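Local coordinates for protein type II restriction enzyme NlaIV (Neisseria lactamica, PDB 6QM2) that recognises the double-stranded DNA sequence 5'-GGNNCC-3' and cuts it in the middle to leave blunt ends with terminal 5'-phosphates, at residues 121-127 against 143-149. Sequence-based numbering, arbitrary orientation.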
ATOM      1  N   LEU A 121      20.624 -19.536  10.623  1.00 92.16           N
ATOM      2  CA  LEU A 121      19.928 -20.740  10.152  1.00 92.07           C
ATOM      3  C   LEU A 121      18.993 -21.371  11.193  1.00 91.04           C
ATOM      4  O   LEU A 121      18.139 -22.184  10.830  1.00 89.80           O
ATOM      5  CB  LEU A 121      20.932 -21.792   9.680  1.00 91.13           C
ATOM      6  CG  LEU A 121      21.796 -21.400   8.480  1.00 93.98           C
ATOM      7  CD1 LEU A 121      23.031 -22.280   8.362  1.00 95.22           C
ATOM      8  CD2 LEU A 121      20.982 -21.445   7.198  1.00 95.70           C
ATOM      9  N   ASP A 122      19.167 -21.018  12.470  1.00 95.00           N
ATOM     10  CA  ASP A 122      18.307 -21.511  13.547  1.00 99.77           C
ATOM     11  C   ASP A 122      17.237 -20.490  13.950  1.00 99.69           C
ATOM     12  O   ASP A 122      16.623 -20.644  15.006  1.00104.61           O
ATOM     13  CB  ASP A 122      19.161 -21.893  14.770  1.00105.39           C
ATOM     14  CG  ASP A 122      18.542 -23.016  15.602  1.00110.30           C
ATOM     15  OD1 ASP A 122      18.378 -24.129  15.062  1.00115.38           O
ATOM     16  OD2 ASP A 122      18.233 -22.795  16.796  1.00112.70           O
ATOM     17  N   VAL A 123      17.004 -19.465  13.122  1.00 97.65           N
ATOM     18  CA  VAL A 123      15.906 -18.515  13.359  1.00 94.77           C
ATOM     19  C   VAL A 123      14.572 -19.249  13.247  1.00 96.25           C
ATOM     20  O   VAL A 123      14.393 -20.090  12.360  1.00 97.56           O
ATOM     21  CB  VAL A 123      15.921 -17.333  12.358  1.00 93.46           C
ATOM     22  CG1 VAL A 123      14.656 -16.484  12.479  1.00 94.62           C
ATOM     23  CG2 VAL A 123      17.155 -16.460  12.566  1.00 95.41           C
ATOM     24  N   ASP A 124      13.651 -18.932  14.156  1.00 99.22           N
ATOM     25  CA  ASP A 124      12.300 -19.493  14.125  1.00104.82           C
ATOM     26  C   ASP A 124      11.372 -18.554  13.357  1.00101.84           C
ATOM     27  O   ASP A 124      11.383 -17.338  13.580  1.00 95.91           O
ATOM     28  CB  ASP A 124      11.772 -19.735  15.544  1.00108.47           C
ATOM     29  CG  ASP A 124      12.455 -20.907  16.234  1.00110.48           C
ATOM     30  OD1 ASP A 124      12.484 -22.012  15.657  1.00111.38           O
ATOM     31  OD2 ASP A 124      12.956 -20.728  17.362  1.00116.42           O
ATOM     32  N   TYR A 125      10.583 -19.132  12.449  1.00101.11           N
ATOM     33  CA  TYR A 125       9.629 -18.385  11.633  1.00100.76           C
ATOM     34  C   TYR A 125       8.219 -18.619  12.161  1.00 98.20           C
ATOM     35  O   TYR A 125       7.678 -19.715  12.002  1.00 96.29           O
ATOM     36  CB  TYR A 125       9.721 -18.809  10.164  1.00 99.32           C
ATOM     37  CG  TYR A 125      10.979 -18.331   9.481  1.00 97.44           C
ATOM     38  CD1 TYR A 125      12.203 -18.955   9.716  1.00 96.71           C
ATOM     39  CD2 TYR A 125      10.954 -17.253   8.602  1.00 98.75           C
ATOM     40  CE1 TYR A 125      13.363 -18.518   9.093  1.00 96.31           C
ATOM     41  CE2 TYR A 125      12.108 -16.812   7.972  1.00100.39           C
ATOM     42  CZ  TYR A 125      13.309 -17.445   8.221  1.00 97.67           C
ATOM     43  OH  TYR A 125      14.450 -17.000   7.596  1.00101.92           O
ATOM     44  N   LEU A 126       7.651 -17.602  12.808  1.00 96.70           N
ATOM     45  CA  LEU A 126       6.254 -17.629  13.239  1.00 96.83           C
ATOM     46  C   LEU A 126       5.418 -17.135  12.067  1.00 96.47           C
ATOM     47  O   LEU A 126       5.442 -15.944  11.748  1.00 95.25           O
ATOM     48  CB  LEU A 126       6.041 -16.746  14.474  1.00 99.36           C
ATOM     49  CG  LEU A 126       4.634 -16.718  15.090  1.00100.60           C
ATOM     50  CD1 LEU A 126       4.257 -18.077  15.658  1.00 99.70           C
ATOM     51  CD2 LEU A 126       4.549 -15.642  16.164  1.00100.06           C
ATOM     52  N   ILE A 127       4.685 -18.049  11.432  1.00 96.89           N
ATOM     53  CA  ILE A 127       3.979 -17.757  10.180  1.00100.07           C
ATOM     54  C   ILE A 127       2.460 -17.729  10.383  1.00100.33           C
ATOM     55  O   ILE A 127       1.867 -18.743  10.737  1.00 99.22           O
ATOM     56  CB  ILE A 127       4.331 -18.785   9.081  1.00 99.12           C
ATOM     57  CG1 ILE A 127       5.855 -18.954   8.964  1.00 95.90           C
ATOM     58  CG2 ILE A 127       3.751 -18.343   7.742  1.00100.14           C
ATOM     59  CD1 ILE A 127       6.290 -20.073   8.041  1.00 95.42           C
ATOM     60  N   LEU A 143      -1.560 -21.196  11.948  1.00115.53           N
ATOM     61  CA  LEU A 143      -0.343 -20.655  12.557  1.00111.68           C
ATOM     62  C   LEU A 143       0.728 -21.740  12.568  1.00109.93           C
ATOM     63  O   LEU A 143       0.438 -22.898  12.879  1.00110.68           O
ATOM     64  CB  LEU A 143      -0.612 -20.158  13.980  1.00108.63           C
ATOM     65  CG  LEU A 143       0.496 -19.306  14.619  1.00110.76           C
ATOM     66  CD1 LEU A 143       0.565 -17.923  13.986  1.00113.02           C
ATOM     67  CD2 LEU A 143       0.299 -19.170  16.122  1.00110.77           C
ATOM     68  N   TRP A 144       1.957 -21.361  12.218  1.00109.76           N
ATOM     69  CA  TRP A 144       3.091 -22.285  12.188  1.00110.33           C
ATOM     70  C   TRP A 144       4.310 -21.696  12.887  1.00108.73           C
ATOM     71  O   TRP A 144       4.487 -20.475  12.918  1.00102.35           O
ATOM     72  CB  TRP A 144       3.499 -22.600  10.750  1.00110.81           C
ATOM     73  CG  TRP A 144       2.492 -23.333   9.922  1.00111.34           C
ATOM     74  CD1 TRP A 144       2.294 -24.683   9.874  1.00111.70           C
ATOM     75  CD2 TRP A 144       1.582 -22.759   8.976  1.00110.50           C
ATOM     76  NE1 TRP A 144       1.306 -24.986   8.968  1.00110.41           N
ATOM     77  CE2 TRP A 144       0.850 -23.824   8.403  1.00110.41           C
ATOM     78  CE3 TRP A 144       1.307 -21.448   8.562  1.00109.99           C
ATOM     79  CZ2 TRP A 144      -0.141 -23.618   7.437  1.00112.10           C
ATOM     80  CZ3 TRP A 144       0.321 -21.244   7.599  1.00110.16           C
ATOM     81  CH2 TRP A 144      -0.388 -22.324   7.046  1.00110.98           C
ATOM     82  N   LEU A 145       5.136 -22.583  13.441  1.00109.29           N
ATOM     83  CA  LEU A 145       6.491 -22.252  13.884  1.00108.36           C
ATOM     84  C   LEU A 145       7.436 -23.207  13.169  1.00103.42           C
ATOM     85  O   LEU A 145       7.419 -24.412  13.431  1.00103.14           O
ATOM     86  CB  LEU A 145       6.632 -22.385  15.403  1.00109.40           C
ATOM     87  CG  LEU A 145       7.935 -21.832  16.000  1.00110.05           C
ATOM     88  CD1 LEU A 145       7.985 -20.311  15.913  1.00111.01           C
ATOM     89  CD2 LEU A 145       8.097 -22.285  17.440  1.00111.64           C
ATOM     90  N   LYS A 146       8.234 -22.671  12.247  1.00101.06           N
ATOM     91  CA  LYS A 146       9.088 -23.485  11.380  1.00102.90           C
ATOM     92  C   LYS A 146      10.493 -22.893  11.266  1.00102.11           C
ATOM     93  O   LYS A 146      10.701 -21.707  11.532  1.00101.00           O
ATOM     94  CB  LYS A 146       8.464 -23.589   9.982  1.00104.59           C
ATOM     95  CG  LYS A 146       7.090 -24.253   9.926  1.00107.97           C
ATOM     96  CD  LYS A 146       7.192 -25.760   9.731  1.00113.56           C
ATOM     97  CE  LYS A 146       5.962 -26.480  10.260  1.00117.73           C
ATOM     98  NZ  LYS A 146       6.034 -27.940   9.988  1.00124.32           N
ATOM     99  N   LYS A 147      11.450 -23.738  10.884  1.00102.24           N
ATOM    100  CA  LYS A 147      12.802 -23.298  10.507  1.00103.24           C
ATOM    101  C   LYS A 147      12.822 -22.943   9.021  1.00 99.11           C
ATOM    102  O   LYS A 147      11.938 -23.358   8.273  1.00 98.91           O
ATOM    103  CB  LYS A 147      13.847 -24.390  10.801  1.00108.48           C
ATOM    104  CG  LYS A 147      14.529 -24.278  12.159  1.00112.27           C
ATOM    105  CD  LYS A 147      13.562 -24.449  13.322  1.00111.18           C
ATOM    106  CE  LYS A 147      14.296 -24.478  14.658  1.00108.76           C
ATOM    107  NZ  LYS A 147      15.035 -23.219  14.954  1.00103.26           N
ATOM    108  N   VAL A 148      13.835 -22.187   8.596  1.00100.04           N
ATOM    109  CA  VAL A 148      13.978 -21.780   7.182  1.00 99.15           C
ATOM    110  C   VAL A 148      14.037 -22.975   6.220  1.00 96.42           C
ATOM    111  O   VAL A 148      13.489 -22.915   5.125  1.00 98.90           O
ATOM    112  CB  VAL A 148      15.207 -20.847   6.955  1.00 99.09           C
ATOM    113  CG1 VAL A 148      16.534 -21.584   7.136  1.00 99.93           C
ATOM    114  CG2 VAL A 148      15.145 -20.190   5.582  1.00 97.92           C
ATOM    115  N   TRP A 149      14.697 -24.049   6.646  1.00 95.79           N
ATOM    116  CA  TRP A 149      14.818 -25.275   5.840  1.00 98.86           C
ATOM    117  C   TRP A 149      13.491 -26.038   5.703  1.00 97.66           C
ATOM    118  O   TRP A 149      13.298 -26.762   4.731  1.00 95.70           O
ATOM    119  CB  TRP A 149      15.955 -26.200   6.350  1.00101.84           C
ATOM    120  CG  TRP A 149      15.992 -26.499   7.840  1.00106.06           C
ATOM    121  CD1 TRP A 149      16.643 -25.775   8.810  1.00109.38           C
ATOM    122  CD2 TRP A 149      15.388 -27.608   8.512  1.00108.37           C
ATOM    123  NE1 TRP A 149      16.457 -26.350  10.041  1.00109.77           N
ATOM    124  CE2 TRP A 149      15.694 -27.479   9.890  1.00111.96           C
ATOM    125  CE3 TRP A 149      14.607 -28.694   8.089  1.00110.58           C
ATOM    126  CZ2 TRP A 149      15.248 -28.400  10.848  1.00117.40           C
ATOM    127  CZ3 TRP A 149      14.159 -29.613   9.046  1.00115.46           C
ATOM    128  CH2 TRP A 149      14.485 -29.458  10.409  1.00118.40           C
TER
HETATM  129  O   HOH W   1      15.929 -20.736  10.205  1.00 86.73           O
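Lys147 places its NZ between the carboxylates of Asp122 and Asp124, forming a salt-bridge network where the two chains diverge beyond the antiparallel hairpin of strands 124-132 and 138-147. This hairpin belongs to the mixed sheet of a nuclease of the PD-(D/E)XK superfamily; strand 88-95 flanks 124-132, and 138-147 is the outermost strand within this chain. A long, flexible lysine suits the place: its chain, bent at chi2 and chi4, runs beside Asp124 and brings NZ to 2.9 Å from Asp124 OD1, approaching from above the carboxylate plane. Asp122 OD1 makes a longer salt bridge to the same NZ, 3.5 Å away.

A water links the two backbones here, donating to Leu121 O and Val123 O and accepting from Val148 N. Farther along, two hydrogen-bonded pairs tie the strands together: Tyr125 N bonds Lys146 O at 2.7 Å, and Ile127 N bonds Trp144 O at 2.9 Å, each pair completed by the reverse bond.

Leu126, Leu143 and Leu145 supply branched apolar bulk against helix 9-18, with Leu126 CD1 4.1 Å from Leu143 CD1. On the face of Tyr125 and Ile127, Ile127 CG2 meets Trp144 CE3 at 4.0 Å, while Trp144 also packs edge-to-face with Trp177. With CG anti to the carbonyl carbon (chi1 -72°), the flat Tyr125 ring is laid along the compact, branched Val148, its CE1 3.7 Å from Val148 CB.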